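Side-chain contacts in SVS_variant_AS1 (Streptomyces sp. CWA1, PDB 6TJA), which probably catalyses the magnesium-dependent cyclisation of geranylgeranyl diphosphate to spiroviolene, as an engineered ancestral class I terpene cyclase: residues S56-F59 / F60-A64; F86-R90 / C91-P95; S257-E260 / A261-A265; L273-F276 / L277-H280. All coordinates share one frame; numbering follows the deposited sequence.

Contact 1: residues S56-F59 / F60-A64; sequences SADF and FARFA
Asp58 and Arg62 form a salt bridge one helical turn apart. A single oxygen, Asp58 OD2, takes both bonds: one from Arg62 NE at 3.0 Å and one from Arg62 NH2 at 3.2 Å. The oxygen sits at the edge of the guanidinium, in its plane. NH2 comes in on the syn lone pair, while NE meets the oxygen from above the carboxylate plane. The two flat groups are turned 62° apart. The Arg62 chain is extended from CG to NE, which carries NE to Asp58 OD2. Arg62 NH1 makes a long, weak ion pair with Glu307 on helix 289-309. An alanine in place of Arg62 removes both donors and would probably leave the Asp58 carboxylate without its cationic mate and free to turn.

Several backbone donors are met too. Phe60 N reaches Ser56 O at 3.0 Å and Ala61 N reaches Ala57 O at 2.9 Å. Arg62 N turns mainly to Phe59 O, at 3.2 Å, with a weak bond to Asp58 O. Phe60 O accepts from both Phe63 N and Ala64 N. Ser56 OG bonds to Thr54 OG1.

Phe63 CE1 lies over one face of the Phe59 ring, 3.6 Å from Phe59 CZ. Trp308 meets Phe59 edge-to-face. This is an i to i+4 salt bridge starting on the short helix that begins at 56, within the all-helical terpene cyclase fold.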
loop_
_atom_site.group_PDB
_atom_site.type_symbol
_atom_site.label_atom_id
_atom_site.label_comp_id
_atom_site.label_asym_id
_atom_site.label_seq_id
_atom_site.Cartn_x
_atom_site.Cartn_y
_atom_site.Cartn_z
ATOM N N SER A 56 18.341 -15.605 8.708
ATOM C CA SER A 56 17.804 -14.260 8.429
ATOM C C SER A 56 18.402 -13.250 9.416
ATOM O O SER A 56 18.450 -12.069 9.074
ATOM C CB SER A 56 16.321 -14.286 8.406
ATOM O OG SER A 56 15.896 -15.087 7.309
ATOM N N ALA A 57 18.897 -13.678 10.576
ATOM C CA ALA A 57 19.525 -12.762 11.561
ATOM C C ALA A 57 20.880 -12.314 11.011
ATOM O O ALA A 57 21.167 -11.130 11.045
ATOM C CB ALA A 57 19.639 -13.420 12.908
ATOM N N ASP A 58 21.610 -13.213 10.374
ATOM C CA ASP A 58 22.862 -12.880 9.650
ATOM C C ASP A 58 22.521 -11.852 8.560
ATOM O O ASP A 58 23.238 -10.845 8.412
ATOM C CB ASP A 58 23.516 -14.143 9.064
ATOM C CG ASP A 58 24.944 -13.945 8.572
ATOM O OD1 ASP A 58 25.874 -14.047 9.427
ATOM O OD2 ASP A 58 25.122 -13.680 7.352
ATOM N N PHE A 59 21.464 -12.129 7.799
ATOM C CA PHE A 59 20.991 -11.269 6.688
ATOM C C PHE A 59 20.774 -9.849 7.225
ATOM O O PHE A 59 21.430 -8.953 6.719
ATOM C CB PHE A 59 19.751 -11.882 6.040
ATOM C CG PHE A 59 19.141 -11.057 4.948
ATOM C CD1 PHE A 59 19.571 -11.198 3.648
ATOM C CD2 PHE A 59 18.130 -10.155 5.229
ATOM C CE1 PHE A 59 18.996 -10.443 2.637
ATOM C CE2 PHE A 59 17.541 -9.421 4.213
ATOM C CZ PHE A 59 17.991 -9.550 2.921
ATOM N N PHE A 60 19.889 -9.626 8.195
ATOM C CA PHE A 60 19.474 -8.248 8.530
ATOM C C PHE A 60 20.501 -7.568 9.448
ATOM O O PHE A 60 20.512 -6.332 9.449
ATOM C CB PHE A 60 18.065 -8.171 9.102
ATOM C CG PHE A 60 17.473 -6.793 8.893
ATOM C CD1 PHE A 60 17.167 -6.353 7.617
ATOM C CD2 PHE A 60 17.292 -5.925 9.951
ATOM C CE1 PHE A 60 16.679 -5.072 7.404
ATOM C CE2 PHE A 60 16.751 -4.669 9.742
ATOM C CZ PHE A 60 16.438 -4.249 8.473
ATOM N N ALA A 61 21.359 -8.334 10.134
ATOM C CA ALA A 61 22.504 -7.820 10.915
ATOM C C ALA A 61 23.495 -7.099 9.989
ATOM O O ALA A 61 24.309 -6.274 10.471
ATOM C CB ALA A 61 23.149 -8.971 11.670
ATOM N N ARG A 62 23.462 -7.430 8.702
ATOM C CA ARG A 62 24.227 -6.745 7.630
ATOM C C ARG A 62 23.533 -5.462 7.146
ATOM O O ARG A 62 24.237 -4.594 6.590
ATOM C CB ARG A 62 24.456 -7.706 6.471
ATOM C CG ARG A 62 25.270 -8.929 6.870
ATOM C CD ARG A 62 25.225 -9.897 5.698
ATOM N NE ARG A 62 25.929 -11.130 5.971
ATOM C CZ ARG A 62 27.239 -11.277 5.880
ATOM N NH1 ARG A 62 27.995 -10.270 5.480
ATOM N NH2 ARG A 62 27.791 -12.436 6.175
ATOM N N PHE A 63 22.244 -5.326 7.359
ATOM C CA PHE A 63 21.517 -4.136 6.963
ATOM C C PHE A 63 21.649 -3.048 8.008
ATOM O O PHE A 63 21.730 -1.922 7.685
ATOM C CB PHE A 63 20.040 -4.452 6.765
ATOM C CG PHE A 63 19.721 -5.044 5.448
ATOM C CD1 PHE A 63 20.337 -6.189 5.033
ATOM C CD2 PHE A 63 18.820 -4.443 4.618
ATOM C CE1 PHE A 63 20.060 -6.732 3.820
ATOM C CE2 PHE A 63 18.536 -4.975 3.397
ATOM C CZ PHE A 63 19.149 -6.126 3.001
ATOM N N ALA A 64 21.710 -3.434 9.269
ATOM C CA ALA A 64 21.799 -2.502 10.372
ATOM C C ALA A 64 22.904 -2.935 11.328
ATOM O O ALA A 64 22.658 -3.325 12.433
ATOM C CB ALA A 64 20.470 -2.442 11.073
#

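Contact 2: residues F86-R90 / C91-P95; sequences FDDHR and CDNGP
Asp87, Asp88 and Asp92 spell the aspartate-rich DDxxxD motif of class I terpene cyclases, where helix 70-91 passes into the following loop. The carbonyl of Asp87 holds the turn together. Its O accepts from Cys91 N at 3.1 Å and from Asp92 N at 2.8 Å. The second bond spans five residues, which makes a wider, pi-type turn. The Asp92 donor lies nearly along the C=O axis; that of Cys91 stands above the carbonyl plane. Asp92 CB is thereby brought to 4.1 Å from Asp87 OD2.

One residue on, Asn93 leans back over the turn. Its ND2 gives a weak bond to Asp88 O, at 3.3 Å. The amide and the Asp88 carboxylate are nearly perpendicular, at 86°. Asp88 OD2 stands over the centre of the His89 ring, whose ND1 bonds to Ala85 O.

The buried side is apolar. Cys91 SG makes an oblique sulfur-aromatic contact with the Phe86 ring, 3.3 Å from Phe86 CE2. Its chi1 of -61° keeps SG beside its own backbone N and brings it to that ring. Trp82 stacks on Phe86. Arg90 leads elsewhere, to a salt bridge with Asp124.

Asp87 OD2 and Asp92 OD2 are 4.9 Å apart without touching. Such a gathering of carboxylates is consistent with magnesium binding, as in related cyclases.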
loop_
_atom_site.group_PDB
_atom_site.type_symbol
_atom_site.label_atom_id
_atom_site.label_comp_id
_atom_site.label_asym_id
_atom_site.label_seq_id
_atom_site.Cartn_x
_atom_site.Cartn_y
_atom_site.Cartn_z
ATOM N N PHE A 86 6.710 -17.160 4.777
ATOM C CA PHE A 86 5.426 -16.826 4.110
ATOM C C PHE A 86 5.609 -16.927 2.589
ATOM O O PHE A 86 4.765 -17.511 1.889
ATOM C CB PHE A 86 4.935 -15.449 4.562
ATOM C CG PHE A 86 3.583 -15.070 4.020
ATOM C CD1 PHE A 86 2.437 -15.284 4.772
ATOM C CD2 PHE A 86 3.462 -14.480 2.769
ATOM C CE1 PHE A 86 1.195 -14.922 4.277
ATOM C CE2 PHE A 86 2.215 -14.128 2.276
ATOM C CZ PHE A 86 1.086 -14.368 3.022
ATOM N N ASP A 87 6.711 -16.404 2.066
ATOM C CA ASP A 87 6.985 -16.502 0.619
ATOM C C ASP A 87 6.938 -17.982 0.220
ATOM O O ASP A 87 6.203 -18.303 -0.719
ATOM C CB ASP A 87 8.316 -15.863 0.216
ATOM C CG ASP A 87 8.505 -15.882 -1.291
ATOM O OD1 ASP A 87 7.635 -15.327 -1.997
ATOM O OD2 ASP A 87 9.488 -16.490 -1.752
ATOM N N ASP A 88 7.647 -18.858 0.941
ATOM C CA ASP A 88 7.895 -20.266 0.516
ATOM C C ASP A 88 6.645 -21.156 0.701
ATOM O O ASP A 88 6.493 -22.072 -0.108
ATOM C CB ASP A 88 9.123 -20.841 1.225
ATOM C CG ASP A 88 9.404 -22.301 0.914
ATOM O OD1 ASP A 88 10.024 -22.590 -0.136
ATOM O OD2 ASP A 88 9.019 -23.122 1.749
ATOM N N HIS A 89 5.790 -20.882 1.668
ATOM C CA HIS A 89 4.606 -21.674 1.896
ATOM C C HIS A 89 3.304 -21.119 1.327
ATOM O O HIS A 89 2.380 -21.852 1.169
ATOM C CB HIS A 89 4.376 -21.885 3.382
ATOM C CG HIS A 89 5.392 -22.743 4.036
ATOM N ND1 HIS A 89 6.378 -22.234 4.848
ATOM C CD2 HIS A 89 5.578 -24.078 4.012
ATOM C CE1 HIS A 89 7.139 -23.217 5.280
ATOM N NE2 HIS A 89 6.673 -24.347 4.790
ATOM N N ARG A 90 3.220 -19.836 1.036
ATOM C CA ARG A 90 1.967 -19.267 0.577
ATOM C C ARG A 90 2.001 -18.472 -0.678
ATOM O O ARG A 90 0.995 -18.186 -1.229
ATOM C CB ARG A 90 1.420 -18.308 1.624
ATOM C CG ARG A 90 1.214 -18.889 2.981
ATOM C CD ARG A 90 -0.222 -19.274 3.210
ATOM N NE ARG A 90 -0.308 -20.286 4.226
ATOM C CZ ARG A 90 -0.868 -20.120 5.405
ATOM N NH1 ARG A 90 -1.422 -18.969 5.745
ATOM N NH2 ARG A 90 -0.857 -21.116 6.252
ATOM N N CYS A 91 3.169 -18.113 -1.119
ATOM C CA CYS A 91 3.346 -17.208 -2.276
ATOM C C CYS A 91 3.912 -18.017 -3.434
ATOM O O CYS A 91 3.328 -17.970 -4.506
ATOM C CB CYS A 91 4.223 -16.007 -1.917
ATOM S SG CYS A 91 3.535 -14.968 -0.586
ATOM N N ASP A 92 4.991 -18.765 -3.202
ATOM C CA ASP A 92 5.842 -19.352 -4.278
ATOM C C ASP A 92 5.458 -20.819 -4.576
ATOM O O ASP A 92 5.686 -21.221 -5.715
ATOM C CB ASP A 92 7.330 -19.175 -3.938
ATOM C CG ASP A 92 8.247 -19.241 -5.146
ATOM O OD1 ASP A 92 7.953 -18.531 -6.144
ATOM O OD2 ASP A 92 9.236 -20.013 -5.089
ATOM N N ASN A 93 4.966 -21.580 -3.615
ATOM C CA ASN A 93 4.805 -22.997 -3.830
ATOM C C ASN A 93 3.530 -23.766 -3.649
ATOM O O ASN A 93 3.301 -24.716 -4.410
ATOM C CB ASN A 93 5.824 -23.733 -2.968
ATOM C CG ASN A 93 7.211 -23.634 -3.505
ATOM O OD1 ASN A 93 7.418 -23.709 -4.681
ATOM N ND2 ASN A 93 8.162 -23.428 -2.638
ATOM N N GLY A 94 2.675 -23.385 -2.716
ATOM C CA GLY A 94 1.473 -24.157 -2.439
ATOM C C GLY A 94 0.302 -23.972 -3.372
ATOM O O GLY A 94 0.446 -23.512 -4.456
ATOM N N PRO A 95 -0.895 -24.342 -2.939
ATOM C CA PRO A 95 -2.051 -24.194 -3.818
ATOM C C PRO A 95 -2.290 -22.749 -4.261
ATOM O O PRO A 95 -2.694 -22.572 -5.374
ATOM C CB PRO A 95 -3.205 -24.708 -2.977
ATOM C CG PRO A 95 -2.742 -24.613 -1.592
ATOM C CD PRO A 95 -1.280 -24.841 -1.619
#

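Contact 3: residues S257-E260 / A261-A265; sequences SLQE and AVEEA
Glu264 N bonds to Glu260 O at 2.8 Å, almost straight at 173°. Val262 N bonds to Leu258 O, also at 2.8 Å but less straight. Ala261 N to Ser257 O and Glu263 N to Gln259 O complete the first full turns of helix 258-283.

Gln259 and Glu263 add a side-chain bond on the more exposed side of the helix. Gln259 NE2 donates to Glu263 OE2 at 3.0 Å, nearly straight. The oxygen lies in the amide plane and uses its anti lone pair. The amide and carboxylate planes are 59° apart. Gln259 is bent at chi2 (51°), which turns its amide along the helix toward Glu263.

Beside this pair, Leu258 CD1 rests against Val262 CG2 at 3.9 Å. Val262 also touches Pro11 near the N terminus and Tyr247 of helix 246-254. Ala261 packs on Leu250 and Met251 of that same helix.

The helix start is closed by two reciprocal bonds. Glu260 N donates to Ser257 OG at 3.2 Å. Ser257 N donates back to Glu260 OE1 at 3.2 Å, reaching that oxygen from above the carboxylate plane. Together they satisfy two backbone N-H groups. This is a capping box, with Ser257 as the N-cap of helix 258-283.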
loop_
_atom_site.group_PDB
_atom_site.type_symbol
_atom_site.label_atom_id
_atom_site.label_comp_id
_atom_site.label_asym_id
_atom_site.label_seq_id
_atom_site.Cartn_x
_atom_site.Cartn_y
_atom_site.Cartn_z
ATOM N N SER A 257 19.511 -16.647 -25.925
ATOM C CA SER A 257 20.007 -17.810 -25.159
ATOM C C SER A 257 20.071 -17.426 -23.673
ATOM O O SER A 257 20.039 -16.203 -23.342
ATOM C CB SER A 257 21.334 -18.292 -25.663
ATOM O OG SER A 257 22.326 -17.279 -25.580
ATOM N N LEU A 258 20.099 -18.439 -22.808
ATOM C CA LEU A 258 20.296 -18.249 -21.365
ATOM C C LEU A 258 21.590 -17.459 -21.188
ATOM O O LEU A 258 21.564 -16.456 -20.458
ATOM C CB LEU A 258 20.330 -19.602 -20.654
ATOM C CG LEU A 258 20.778 -19.525 -19.192
ATOM C CD1 LEU A 258 19.839 -18.644 -18.383
ATOM C CD2 LEU A 258 20.869 -20.912 -18.578
ATOM N N GLN A 259 22.661 -17.853 -21.880
ATOM C CA GLN A 259 23.986 -17.196 -21.725
ATOM C C GLN A 259 23.885 -15.713 -22.095
ATOM O O GLN A 259 24.421 -14.917 -21.329
ATOM C CB GLN A 259 25.087 -17.849 -22.564
ATOM C CG GLN A 259 26.482 -17.289 -22.262
ATOM C CD GLN A 259 26.830 -17.272 -20.785
ATOM O OE1 GLN A 259 26.578 -18.226 -20.049
ATOM N NE2 GLN A 259 27.404 -16.169 -20.323
ATOM N N GLU A 260 23.254 -15.357 -23.225
ATOM C CA GLU A 260 23.061 -13.932 -23.637
ATOM C C GLU A 260 22.202 -13.196 -22.584
ATOM O O GLU A 260 22.576 -12.090 -22.186
ATOM C CB GLU A 260 22.440 -13.848 -25.038
ATOM C CG GLU A 260 23.356 -14.336 -26.170
ATOM C CD GLU A 260 22.646 -14.673 -27.484
ATOM O OE1 GLU A 260 21.406 -14.616 -27.517
ATOM O OE2 GLU A 260 23.341 -15.009 -28.478
ATOM N N ALA A 261 21.115 -13.800 -22.108
ATOM C CA ALA A 261 20.240 -13.228 -21.058
ATOM C C ALA A 261 21.055 -12.991 -19.776
ATOM O O ALA A 261 20.905 -11.899 -19.196
ATOM C CB ALA A 261 19.025 -14.099 -20.806
ATOM N N VAL A 262 21.901 -13.932 -19.355
ATOM C CA VAL A 262 22.720 -13.767 -18.108
ATOM C C VAL A 262 23.592 -12.504 -18.248
ATOM O O VAL A 262 23.699 -11.727 -17.265
ATOM C CB VAL A 262 23.564 -15.022 -17.784
ATOM C CG1 VAL A 262 24.661 -14.747 -16.747
ATOM C CG2 VAL A 262 22.692 -16.182 -17.337
ATOM N N GLU A 263 24.200 -12.310 -19.421
ATOM C CA GLU A 263 25.068 -11.147 -19.744
ATOM C C GLU A 263 24.232 -9.864 -19.829
ATOM O O GLU A 263 24.663 -8.857 -19.265
ATOM C CB GLU A 263 25.831 -11.424 -21.034
ATOM C CG GLU A 263 26.965 -12.409 -20.788
ATOM C CD GLU A 263 27.790 -12.774 -22.006
ATOM O OE1 GLU A 263 27.921 -11.898 -22.908
ATOM O OE2 GLU A 263 28.300 -13.931 -22.053
ATOM N N GLU A 264 23.114 -9.882 -20.556
ATOM C CA GLU A 264 22.196 -8.725 -20.625
ATOM C C GLU A 264 21.746 -8.348 -19.205
ATOM O O GLU A 264 21.720 -7.143 -18.873
ATOM C CB GLU A 264 21.010 -9.028 -21.538
ATOM C CG GLU A 264 20.105 -7.815 -21.750
ATOM C CD GLU A 264 20.792 -6.584 -22.341
ATOM O OE1 GLU A 264 21.908 -6.731 -22.897
ATOM O OE2 GLU A 264 20.206 -5.476 -22.260
ATOM N N ALA A 265 21.402 -9.325 -18.382
ATOM C CA ALA A 265 20.866 -9.066 -17.029
ATOM C C ALA A 265 21.927 -8.360 -16.181
ATOM O O ALA A 265 21.559 -7.422 -15.434
ATOM C CB ALA A 265 20.386 -10.336 -16.375
#

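Contact 4: residues L273-F276 / L277-H280; sequences LLRF and LELH
Leu277 is the apolar centre, with Leu273, Leu274 and Phe276 against it. All lie on helix 258-283 of the alpha-helical terpene cyclase fold. Leu277 CD1 stands 4.3 Å from Leu273 CG and 4.3 Å from Leu274 CD1. Its other branch, CD2, comes to 4.1 Å from Phe276 CD1. Chi1 of Leu277, -62°, puts CG anti to the carbonyl carbon, where it lies back over Leu273 O. The Phe276 ring packs against Ile302 of helix 289-309 and Leu216 of helix 211-231.

Leu279 leads on to the polar edge. Its CB lies over the centre of one face of the Arg275 guanidinium, 4.1 Å above the plane. Arg275 is buried, and its nitrogens are shared out. NE bonds to Trp353 O and NH2 makes a salt bridge with Asp356, both in the C-terminal segment. NH1 turns to Glu278. A leucine in place of Arg275 would probably leave Asp356 and Glu278 without their cationic mate and loosen the C-terminal segment from this helix.

The guanidinium and the Glu278 carboxylate stand 82° apart. Arg275 NH1 donates to Glu278 OE1 at 2.9 Å, meeting it from above the carboxylate plane.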
loop_
_atom_site.group_PDB
_atom_site.type_symbol
_atom_site.label_atom_id
_atom_site.label_comp_id
_atom_site.label_asym_id
_atom_site.label_seq_id
_atom_site.Cartn_x
_atom_site.Cartn_y
_atom_site.Cartn_z
ATOM N N LEU A 273 22.864 0.023 -10.510
ATOM C CA LEU A 273 23.747 0.277 -9.339
ATOM C C LEU A 273 24.596 1.533 -9.578
ATOM O O LEU A 273 24.718 2.315 -8.659
ATOM C CB LEU A 273 24.625 -0.936 -9.050
ATOM C CG LEU A 273 25.488 -0.789 -7.804
ATOM C CD1 LEU A 273 24.649 -0.361 -6.604
ATOM C CD2 LEU A 273 26.190 -2.091 -7.526
ATOM N N LEU A 274 25.103 1.753 -10.785
ATOM C CA LEU A 274 25.859 2.991 -11.136
ATOM C C LEU A 274 24.988 4.245 -10.957
ATOM O O LEU A 274 25.487 5.252 -10.426
ATOM C CB LEU A 274 26.355 2.893 -12.579
ATOM C CG LEU A 274 27.873 2.826 -12.742
ATOM C CD1 LEU A 274 28.515 1.813 -11.801
ATOM C CD2 LEU A 274 28.215 2.490 -14.179
ATOM N N ARG A 275 23.741 4.219 -11.410
ATOM C CA ARG A 275 22.870 5.381 -11.187
ATOM C C ARG A 275 22.645 5.537 -9.672
ATOM O O ARG A 275 22.719 6.654 -9.198
ATOM C CB ARG A 275 21.585 5.269 -11.996
ATOM C CG ARG A 275 20.632 6.419 -11.724
ATOM C CD ARG A 275 21.236 7.788 -11.938
ATOM N NE ARG A 275 20.247 8.802 -11.617
ATOM C CZ ARG A 275 20.522 10.057 -11.294
ATOM N NH1 ARG A 275 21.764 10.492 -11.256
ATOM N NH2 ARG A 275 19.551 10.878 -10.984
ATOM N N PHE A 276 22.480 4.463 -8.939
ATOM C CA PHE A 276 22.312 4.569 -7.510
ATOM C C PHE A 276 23.534 5.238 -6.853
ATOM O O PHE A 276 23.383 6.079 -6.054
ATOM C CB PHE A 276 21.997 3.216 -6.879
ATOM C CG PHE A 276 22.164 3.187 -5.393
ATOM C CD1 PHE A 276 23.391 3.058 -4.840
ATOM C CD2 PHE A 276 21.079 3.277 -4.563
ATOM C CE1 PHE A 276 23.554 3.075 -3.504
ATOM C CE2 PHE A 276 21.232 3.267 -3.221
ATOM C CZ PHE A 276 22.480 3.171 -2.692
ATOM N N LEU A 277 24.731 4.854 -7.237
ATOM C CA LEU A 277 25.927 5.428 -6.688
ATOM C C LEU A 277 26.052 6.899 -7.039
ATOM O O LEU A 277 26.432 7.693 -6.223
ATOM C CB LEU A 277 27.162 4.659 -7.126
ATOM C CG LEU A 277 27.230 3.214 -6.704
ATOM C CD1 LEU A 277 28.234 2.473 -7.514
ATOM C CD2 LEU A 277 27.449 3.035 -5.235
ATOM N N GLU A 278 25.724 7.220 -8.273
ATOM C CA GLU A 278 25.764 8.578 -8.734
ATOM C C GLU A 278 24.766 9.439 -7.966
ATOM O O GLU A 278 25.147 10.420 -7.414
ATOM C CB GLU A 278 25.615 8.659 -10.250
ATOM C CG GLU A 278 25.381 10.044 -10.782
ATOM C CD GLU A 278 25.122 10.106 -12.277
ATOM O OE1 GLU A 278 24.122 9.597 -12.773
ATOM O OE2 GLU A 278 25.923 10.697 -12.979
ATOM N N LEU A 279 23.512 9.033 -7.877
ATOM C CA LEU A 279 22.515 9.847 -7.115
ATOM C C LEU A 279 22.910 9.912 -5.629
ATOM O O LEU A 279 22.706 10.945 -4.977
ATOM C CB LEU A 279 21.131 9.235 -7.310
ATOM C CG LEU A 279 19.987 10.006 -6.657
ATOM C CD1 LEU A 279 20.040 11.493 -6.986
ATOM C CD2 LEU A 279 18.664 9.436 -7.088
ATOM N N HIS A 280 23.452 8.833 -5.084
ATOM C CA HIS A 280 23.818 8.768 -3.649
ATOM C C HIS A 280 24.847 9.871 -3.367
ATOM O O HIS A 280 24.692 10.594 -2.372
ATOM C CB HIS A 280 24.322 7.370 -3.254
ATOM C CG HIS A 280 24.895 7.362 -1.877
ATOM N ND1 HIS A 280 26.184 7.785 -1.618
ATOM C CD2 HIS A 280 24.325 7.103 -0.681
ATOM C CE1 HIS A 280 26.400 7.713 -0.317
ATOM N NE2 HIS A 280 25.262 7.329 0.282
#

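The four contacts follow one another in series along the chain. Each closes only its own turn, and none nests in or crosses another. Contact 1 lies on the short helix that starts at 56, against helices 70-91, 195-199 and 289-309. Contact 2 comes next, where helix 70-91 ends; the centres of contacts 1 and 2 are about 23 Å apart. Contacts 3 and 4 share helix 258-283. Contact 3 opens it beside helix 246-254. Contact 4 ties it to helices 211-231 and 289-309 and to the C-terminal segment. Helix 289-309 thus touches both contact 1 and contact 4. Contacts 2 and 4 sit on opposite sides of the chain's centre.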